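Local coordinates for probable spore coat polysaccharide biosynthesis protein E (Chromobacterium violaceum ATCC 12472, PDB 3G8R) that probably acts as an N-acylneuraminate-9-phosphate synthase of the NeuB family, here a zinc-bound TIM barrel followed by a SAF domain, at residues R276-R286 and N298-Q309. Residues are numbered along the deposited sequence; the frame is centred on the assembly and turned at random.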
ATOM      1  N   ARG A 276      18.621  21.285 -10.816  1.00 44.16           N
ATOM      2  CA  ARG A 276      19.456  22.036 -11.711  1.00 42.67           C
ATOM      3  C   ARG A 276      20.930  21.929 -11.281  1.00 40.90           C
ATOM      4  O   ARG A 276      21.815  21.798 -12.114  1.00 39.90           O
ATOM      5  CB  ARG A 276      19.012  23.485 -11.774  1.00 43.46           C
ATOM      6  CG  ARG A 276      19.800  24.286 -12.790  1.00 53.48           C
ATOM      7  CD  ARG A 276      19.195  25.658 -13.042  1.00 44.87           C
ATOM      8  NE  ARG A 276      20.034  26.411 -13.962  1.00 53.37           N
ATOM      9  CZ  ARG A 276      19.994  26.303 -15.291  1.00 46.11           C
ATOM     10  NH1 ARG A 276      20.811  27.042 -16.041  1.00 53.55           N
ATOM     11  NH2 ARG A 276      19.138  25.474 -15.882  1.00 53.44           N
ATOM     12  N   SER A 277      21.177  21.933  -9.972  1.00 40.21           N
ATOM     13  CA  SER A 277      22.544  22.009  -9.477  1.00 39.41           C
ATOM     14  C   SER A 277      23.339  20.749  -9.782  1.00 39.28           C
ATOM     15  O   SER A 277      24.526  20.638  -9.447  1.00 38.89           O
ATOM     16  CB  SER A 277      22.591  22.357  -7.982  1.00 38.72           C
ATOM     17  OG  SER A 277      22.203  21.280  -7.170  1.00 47.68           O
ATOM     18  N   LEU A 278      22.688  19.812 -10.450  1.00 39.70           N
ATOM     19  CA  LEU A 278      23.346  18.556 -10.812  1.00 39.88           C
ATOM     20  C   LEU A 278      23.309  18.313 -12.297  1.00 39.38           C
ATOM     21  O   LEU A 278      23.898  17.330 -12.754  1.00 41.13           O
ATOM     22  CB  LEU A 278      22.746  17.360 -10.068  1.00 40.00           C
ATOM     23  CG  LEU A 278      23.008  17.284  -8.555  1.00 40.37           C
ATOM     24  CD1 LEU A 278      21.812  16.661  -7.754  1.00 40.38           C
ATOM     25  CD2 LEU A 278      24.300  16.539  -8.266  1.00 40.15           C
ATOM     26  N   ARG A 279      22.642  19.204 -13.032  1.00 37.09           N
ATOM     27  CA  ARG A 279      22.503  19.108 -14.486  1.00 36.12           C
ATOM     28  C   ARG A 279      23.712  19.578 -15.295  1.00 35.00           C
ATOM     29  O   ARG A 279      24.539  20.355 -14.825  1.00 34.65           O
ATOM     30  CB  ARG A 279      21.298  19.914 -14.965  1.00 36.35           C
ATOM     31  CG  ARG A 279      20.032  19.457 -14.395  1.00 40.38           C
ATOM     32  CD  ARG A 279      18.895  19.830 -15.241  1.00 37.32           C
ATOM     33  NE  ARG A 279      17.934  18.753 -15.133  1.00 41.80           N
ATOM     34  CZ  ARG A 279      16.712  18.868 -14.631  1.00 38.75           C
ATOM     35  NH1 ARG A 279      16.269  20.048 -14.224  1.00 41.55           N
ATOM     36  NH2 ARG A 279      15.921  17.779 -14.561  1.00 43.04           N
ATOM     37  N   ARG A 280      23.744  19.140 -16.553  1.00 33.41           N
ATOM     38  CA  ARG A 280      24.846  19.390 -17.457  1.00 31.53           C
ATOM     39  C   ARG A 280      24.523  20.645 -18.281  1.00 31.83           C
ATOM     40  O   ARG A 280      23.501  20.701 -18.968  1.00 32.03           O
ATOM     41  CB  ARG A 280      24.988  18.174 -18.351  1.00 29.91           C
ATOM     42  CG  ARG A 280      26.335  17.543 -18.338  1.00 32.84           C
ATOM     43  CD  ARG A 280      26.302  16.052 -18.619  1.00 28.39           C
ATOM     44  NE  ARG A 280      25.356  15.672 -19.669  1.00 32.43           N
ATOM     45  CZ  ARG A 280      25.697  15.014 -20.764  1.00 27.72           C
ATOM     46  NH1 ARG A 280      26.949  14.684 -20.945  1.00 32.45           N
ATOM     47  NH2 ARG A 280      24.793  14.689 -21.675  1.00 32.05           N
ATOM     48  N   GLY A 281      25.371  21.664 -18.198  1.00 31.38           N
ATOM     49  CA  GLY A 281      25.158  22.892 -18.954  1.00 30.98           C
ATOM     50  C   GLY A 281      25.806  22.771 -20.317  1.00 31.43           C
ATOM     51  O   GLY A 281      26.659  21.909 -20.529  1.00 30.92           O
ATOM     52  N   VAL A 282      25.410  23.641 -21.240  1.00 31.59           N
ATOM     53  CA  VAL A 282      25.923  23.606 -22.583  1.00 31.03           C
ATOM     54  C   VAL A 282      26.915  24.725 -22.709  1.00 31.64           C
ATOM     55  O   VAL A 282      26.570  25.891 -22.478  1.00 32.07           O
ATOM     56  CB  VAL A 282      24.805  23.835 -23.587  1.00 30.74           C
ATOM     57  CG1 VAL A 282      25.347  23.809 -25.016  1.00 18.11           C
ATOM     58  CG2 VAL A 282      23.788  22.822 -23.416  1.00 16.42           C
ATOM     59  N   PHE A 283      28.141  24.379 -23.095  1.00 31.73           N
ATOM     60  CA  PHE A 283      29.206  25.368 -23.250  1.00 32.03           C
ATOM     61  C   PHE A 283      29.666  25.429 -24.681  1.00 32.67           C
ATOM     62  O   PHE A 283      29.684  24.404 -25.364  1.00 32.89           O
ATOM     63  CB  PHE A 283      30.418  25.006 -22.379  1.00 31.43           C
ATOM     64  CG  PHE A 283      30.162  25.097 -20.897  1.00 37.96           C
ATOM     65  CD1 PHE A 283      30.566  26.214 -20.181  1.00 30.97           C
ATOM     66  CD2 PHE A 283      29.510  24.060 -20.215  1.00 31.38           C
ATOM     67  CE1 PHE A 283      30.343  26.297 -18.793  1.00 38.45           C
ATOM     68  CE2 PHE A 283      29.278  24.126 -18.828  1.00 38.24           C
ATOM     69  CZ  PHE A 283      29.701  25.245 -18.112  1.00 30.78           C
ATOM     70  N   ALA A 284      30.057  26.616 -25.133  1.00 32.84           N
ATOM     71  CA  ALA A 284      30.752  26.720 -26.423  1.00 33.34           C
ATOM     72  C   ALA A 284      32.182  26.177 -26.317  1.00 34.44           C
ATOM     73  O   ALA A 284      32.885  26.390 -25.304  1.00 34.33           O
ATOM     74  CB  ALA A 284      30.745  28.140 -26.952  1.00 32.42           C
ATOM     75  N   THR A 285      32.599  25.447 -27.347  1.00 34.91           N
ATOM     76  CA  THR A 285      33.943  24.885 -27.354  1.00 35.80           C
ATOM     77  C   THR A 285      34.894  25.728 -28.221  1.00 37.78           C
ATOM     78  O   THR A 285      36.108  25.484 -28.252  1.00 37.86           O
ATOM     79  CB  THR A 285      33.947  23.436 -27.843  1.00 34.58           C
ATOM     80  OG1 THR A 285      33.481  23.394 -29.176  1.00 32.75           O
ATOM     81  CG2 THR A 285      33.028  22.609 -27.032  1.00 33.10           C
ATOM     82  N   ARG A 286      34.317  26.752 -28.864  1.00 38.96           N
ATOM     83  CA  ARG A 286      34.834  27.390 -30.071  1.00 39.31           C
ATOM     84  C   ARG A 286      34.078  28.728 -30.198  1.00 38.89           C
ATOM     85  O   ARG A 286      32.897  28.787 -29.888  1.00 38.29           O
ATOM     86  CB  ARG A 286      34.506  26.444 -31.220  1.00 40.30           C
ATOM     87  CG  ARG A 286      34.615  26.940 -32.595  1.00 67.03           C
ATOM     88  CD  ARG A 286      34.588  25.734 -33.492  1.00 43.08           C
ATOM     89  NE  ARG A 286      35.930  25.142 -33.671  1.00 68.06           N
ATOM     90  CZ  ARG A 286      36.382  24.028 -33.072  1.00 44.48           C
ATOM     91  NH1 ARG A 286      37.611  23.599 -33.324  1.00 68.19           N
ATOM     92  NH2 ARG A 286      35.625  23.341 -32.213  1.00 68.29           N
ATOM     93  N   ASN A 298      31.572  22.880 -31.744  1.00 41.05           N
ATOM     94  CA  ASN A 298      31.171  24.193 -31.175  1.00 38.81           C
ATOM     95  C   ASN A 298      30.486  24.233 -29.791  1.00 37.71           C
ATOM     96  O   ASN A 298      30.705  25.209 -29.063  1.00 37.92           O
ATOM     97  CB  ASN A 298      30.562  25.186 -32.217  1.00 37.87           C
ATOM     98  CG  ASN A 298      29.047  25.225 -32.226  1.00 36.92           C
ATOM     99  OD1 ASN A 298      28.393  24.462 -31.533  1.00 37.84           O
ATOM    100  ND2 ASN A 298      28.481  26.118 -33.044  1.00 37.75           N
ATOM    101  N   VAL A 299      29.695  23.210 -29.423  1.00 35.97           N
ATOM    102  CA  VAL A 299      29.256  23.046 -28.023  1.00 34.46           C
ATOM    103  C   VAL A 299      29.692  21.728 -27.388  1.00 34.06           C
ATOM    104  O   VAL A 299      29.918  20.745 -28.075  1.00 34.58           O
ATOM    105  CB  VAL A 299      27.744  23.024 -27.849  1.00 34.31           C
ATOM    106  CG1 VAL A 299      27.084  24.191 -28.511  1.00 32.96           C
ATOM    107  CG2 VAL A 299      27.193  21.701 -28.371  1.00 33.20           C
ATOM    108  N   SER A 300      29.737  21.721 -26.061  1.00 33.26           N
ATOM    109  CA  SER A 300      29.944  20.529 -25.269  1.00 32.59           C
ATOM    110  C   SER A 300      29.107  20.602 -23.981  1.00 31.27           C
ATOM    111  O   SER A 300      28.614  21.651 -23.593  1.00 30.78           O
ATOM    112  CB  SER A 300      31.433  20.371 -24.939  1.00 33.40           C
ATOM    113  OG  SER A 300      31.868  21.307 -23.954  1.00 49.27           O
ATOM    114  N   PHE A 301      28.955  19.477 -23.312  1.00 30.48           N
ATOM    115  CA  PHE A 301      28.148  19.460 -22.115  1.00 30.28           C
ATOM    116  C   PHE A 301      29.025  19.217 -20.923  1.00 31.10           C
ATOM    117  O   PHE A 301      29.945  18.422 -20.986  1.00 32.98           O
ATOM    118  CB  PHE A 301      27.073  18.381 -22.212  1.00 29.81           C
ATOM    119  CG  PHE A 301      26.344  18.403 -23.495  1.00 30.96           C
ATOM    120  CD1 PHE A 301      25.587  19.512 -23.863  1.00 31.02           C
ATOM    121  CD2 PHE A 301      26.457  17.362 -24.374  1.00 30.18           C
ATOM    122  CE1 PHE A 301      24.925  19.550 -25.069  1.00 31.08           C
ATOM    123  CE2 PHE A 301      25.818  17.403 -25.578  1.00 31.14           C
ATOM    124  CZ  PHE A 301      25.039  18.491 -25.923  1.00 30.79           C
ATOM    125  N   ALA A 302      28.720  19.873 -19.820  1.00 30.06           N
ATOM    126  CA  ALA A 302      29.554  19.793 -18.652  1.00 29.59           C
ATOM    127  C   ALA A 302      28.788  20.438 -17.557  1.00 29.13           C
ATOM    128  O   ALA A 302      27.907  21.242 -17.816  1.00 29.22           O
ATOM    129  CB  ALA A 302      30.830  20.526 -18.894  1.00 29.76           C
ATOM    130  N   PHE A 303      29.121  20.096 -16.331  1.00 28.85           N
ATOM    131  CA  PHE A 303      28.431  20.638 -15.191  1.00 29.60           C
ATOM    132  C   PHE A 303      29.340  21.470 -14.302  1.00 31.92           C
ATOM    133  O   PHE A 303      30.569  21.279 -14.321  1.00 32.53           O
ATOM    134  CB  PHE A 303      27.847  19.465 -14.433  1.00 29.71           C
ATOM    135  CG  PHE A 303      28.200  19.407 -12.983  1.00 23.72           C
ATOM    136  CD1 PHE A 303      27.187  19.421 -12.019  1.00 29.66           C
ATOM    137  CD2 PHE A 303      29.518  19.243 -12.571  1.00 29.50           C
ATOM    138  CE1 PHE A 303      27.485  19.344 -10.626  1.00 24.34           C
ATOM    139  CE2 PHE A 303      29.847  19.147 -11.177  1.00 24.39           C
ATOM    140  CZ  PHE A 303      28.814  19.201 -10.209  1.00 29.38           C
ATOM    141  N   PRO A 304      28.745  22.354 -13.459  1.00 32.35           N
ATOM    142  CA  PRO A 304      27.316  22.608 -13.274  1.00 31.89           C
ATOM    143  C   PRO A 304      26.895  23.859 -14.031  1.00 32.74           C
ATOM    144  O   PRO A 304      27.747  24.623 -14.447  1.00 32.95           O
ATOM    145  CB  PRO A 304      27.219  22.842 -11.795  1.00 30.37           C
ATOM    146  CG  PRO A 304      28.447  23.527 -11.486  1.00 23.25           C
ATOM    147  CD  PRO A 304      29.516  22.990 -12.385  1.00 31.28           C
ATOM    148  N   PRO A 305      25.586  24.060 -14.235  1.00 32.73           N
ATOM    149  CA  PRO A 305      25.217  25.264 -14.973  1.00 32.63           C
ATOM    150  C   PRO A 305      25.106  26.492 -14.062  1.00 32.29           C
ATOM    151  O   PRO A 305      24.984  26.371 -12.863  1.00 31.18           O
ATOM    152  CB  PRO A 305      23.839  24.906 -15.553  1.00 32.34           C
ATOM    153  CG  PRO A 305      23.349  23.756 -14.721  1.00 33.05           C
ATOM    154  CD  PRO A 305      24.411  23.282 -13.806  1.00 31.90           C
ATOM    155  N   VAL A 306      25.183  27.664 -14.653  1.00 33.44           N
ATOM    156  CA  VAL A 306      24.774  28.875 -13.982  1.00 34.55           C
ATOM    157  C   VAL A 306      23.394  29.249 -14.541  1.00 36.54           C
ATOM    158  O   VAL A 306      22.995  28.792 -15.616  1.00 37.38           O
ATOM    159  CB  VAL A 306      25.775  30.017 -14.231  1.00 34.19           C
ATOM    160  CG1 VAL A 306      27.105  29.731 -13.570  1.00 29.79           C
ATOM    161  CG2 VAL A 306      25.971  30.253 -15.734  1.00 30.93           C
ATOM    162  N   GLU A 307      22.661  30.066 -13.805  1.00 37.12           N
ATOM    163  CA  GLU A 307      21.423  30.619 -14.283  1.00 37.86           C
ATOM    164  C   GLU A 307      21.792  31.480 -15.468  1.00 37.69           C
ATOM    165  O   GLU A 307      22.900  32.044 -15.464  1.00 39.29           O
ATOM    166  CB  GLU A 307      20.934  31.547 -13.185  1.00 39.73           C
ATOM    167  CG  GLU A 307      19.444  31.466 -12.834  1.00 76.00           C
ATOM    168  CD  GLU A 307      19.039  32.432 -11.686  1.00 42.26           C
ATOM    169  OE1 GLU A 307      19.831  33.348 -11.332  1.00 75.91           O
ATOM    170  OE2 GLU A 307      17.919  32.267 -11.144  1.00 75.97           O
ATOM    171  N   GLY A 308      20.985  31.579 -16.526  1.00 36.03           N
ATOM    172  CA  GLY A 308      20.097  30.575 -17.052  1.00 34.68           C
ATOM    173  C   GLY A 308      20.893  30.165 -18.283  1.00 33.49           C
ATOM    174  O   GLY A 308      20.657  30.600 -19.418  1.00 32.45           O
ATOM    175  N   GLN A 309      21.925  29.381 -18.012  1.00 33.08           N
ATOM    176  CA  GLN A 309      22.689  28.737 -19.034  1.00 32.31           C
ATOM    177  C   GLN A 309      21.777  27.705 -19.619  1.00 31.37           C
ATOM    178  O   GLN A 309      20.921  27.152 -18.918  1.00 30.55           O
ATOM    179  CB  GLN A 309      23.865  28.042 -18.394  1.00 32.86           C
ATOM    180  CG  GLN A 309      24.696  27.243 -19.346  1.00 31.10           C
ATOM    181  CD  GLN A 309      25.976  26.817 -18.704  1.00 32.87           C
ATOM    182  OE1 GLN A 309      26.164  26.987 -17.492  1.00 30.38           O
ATOM    183  NE2 GLN A 309      26.872  26.258 -19.504  1.00 30.51           N
TER
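The amide of Gln309 lies over the ring of Phe283. NE2 sits 3.2 Å above the ring plane, over its centre, and the two planes are nearly perpendicular (86°). The same NE2 gives a straight hydrogen bond to Val282 O (3.0 Å), approaching from above that carbonyl plane. OE1 accepts from Val306 N in its own segment, so both ends of the amide are held and its rotation is fixed. Ala302 O lies at the edge of the Phe283 ring, in its plane, 3.3 Å from CE2; Ala302 CB also packs against CE2.

Arg276 reaches the turn at Val306-Gln309 with an extended chain, CG anti to the backbone N (chi1 -175°). Its NH1 donates to two carbonyls, Gln309 O at 2.9 Å and Val306 O at 2.8 Å. The first bond uses a lone pair; Val306 O is met from above its plane and takes Gln309 N from the opposite face. Pro305 lies over one guanidinium face.

On the other face of the sheet, Val282 CG2 touches the edge of the Phe301 ring at CD1 (3.8 Å), and Phe301 CB sits over the Arg280 guanidinium.

Strands 281-284 and 299-302 form a two-stranded antiparallel sheet in the SAF domain, joined by a long loop, with Phe283 N to Ser300 O at 2.8 Å. Helix 269-276 leads into it, far from the zinc site of its own chain. The barrel of the second subunit supplies Glu101 and Asp124 for salt bridges to Arg280, and His55 of that subunit stacks on Phe283.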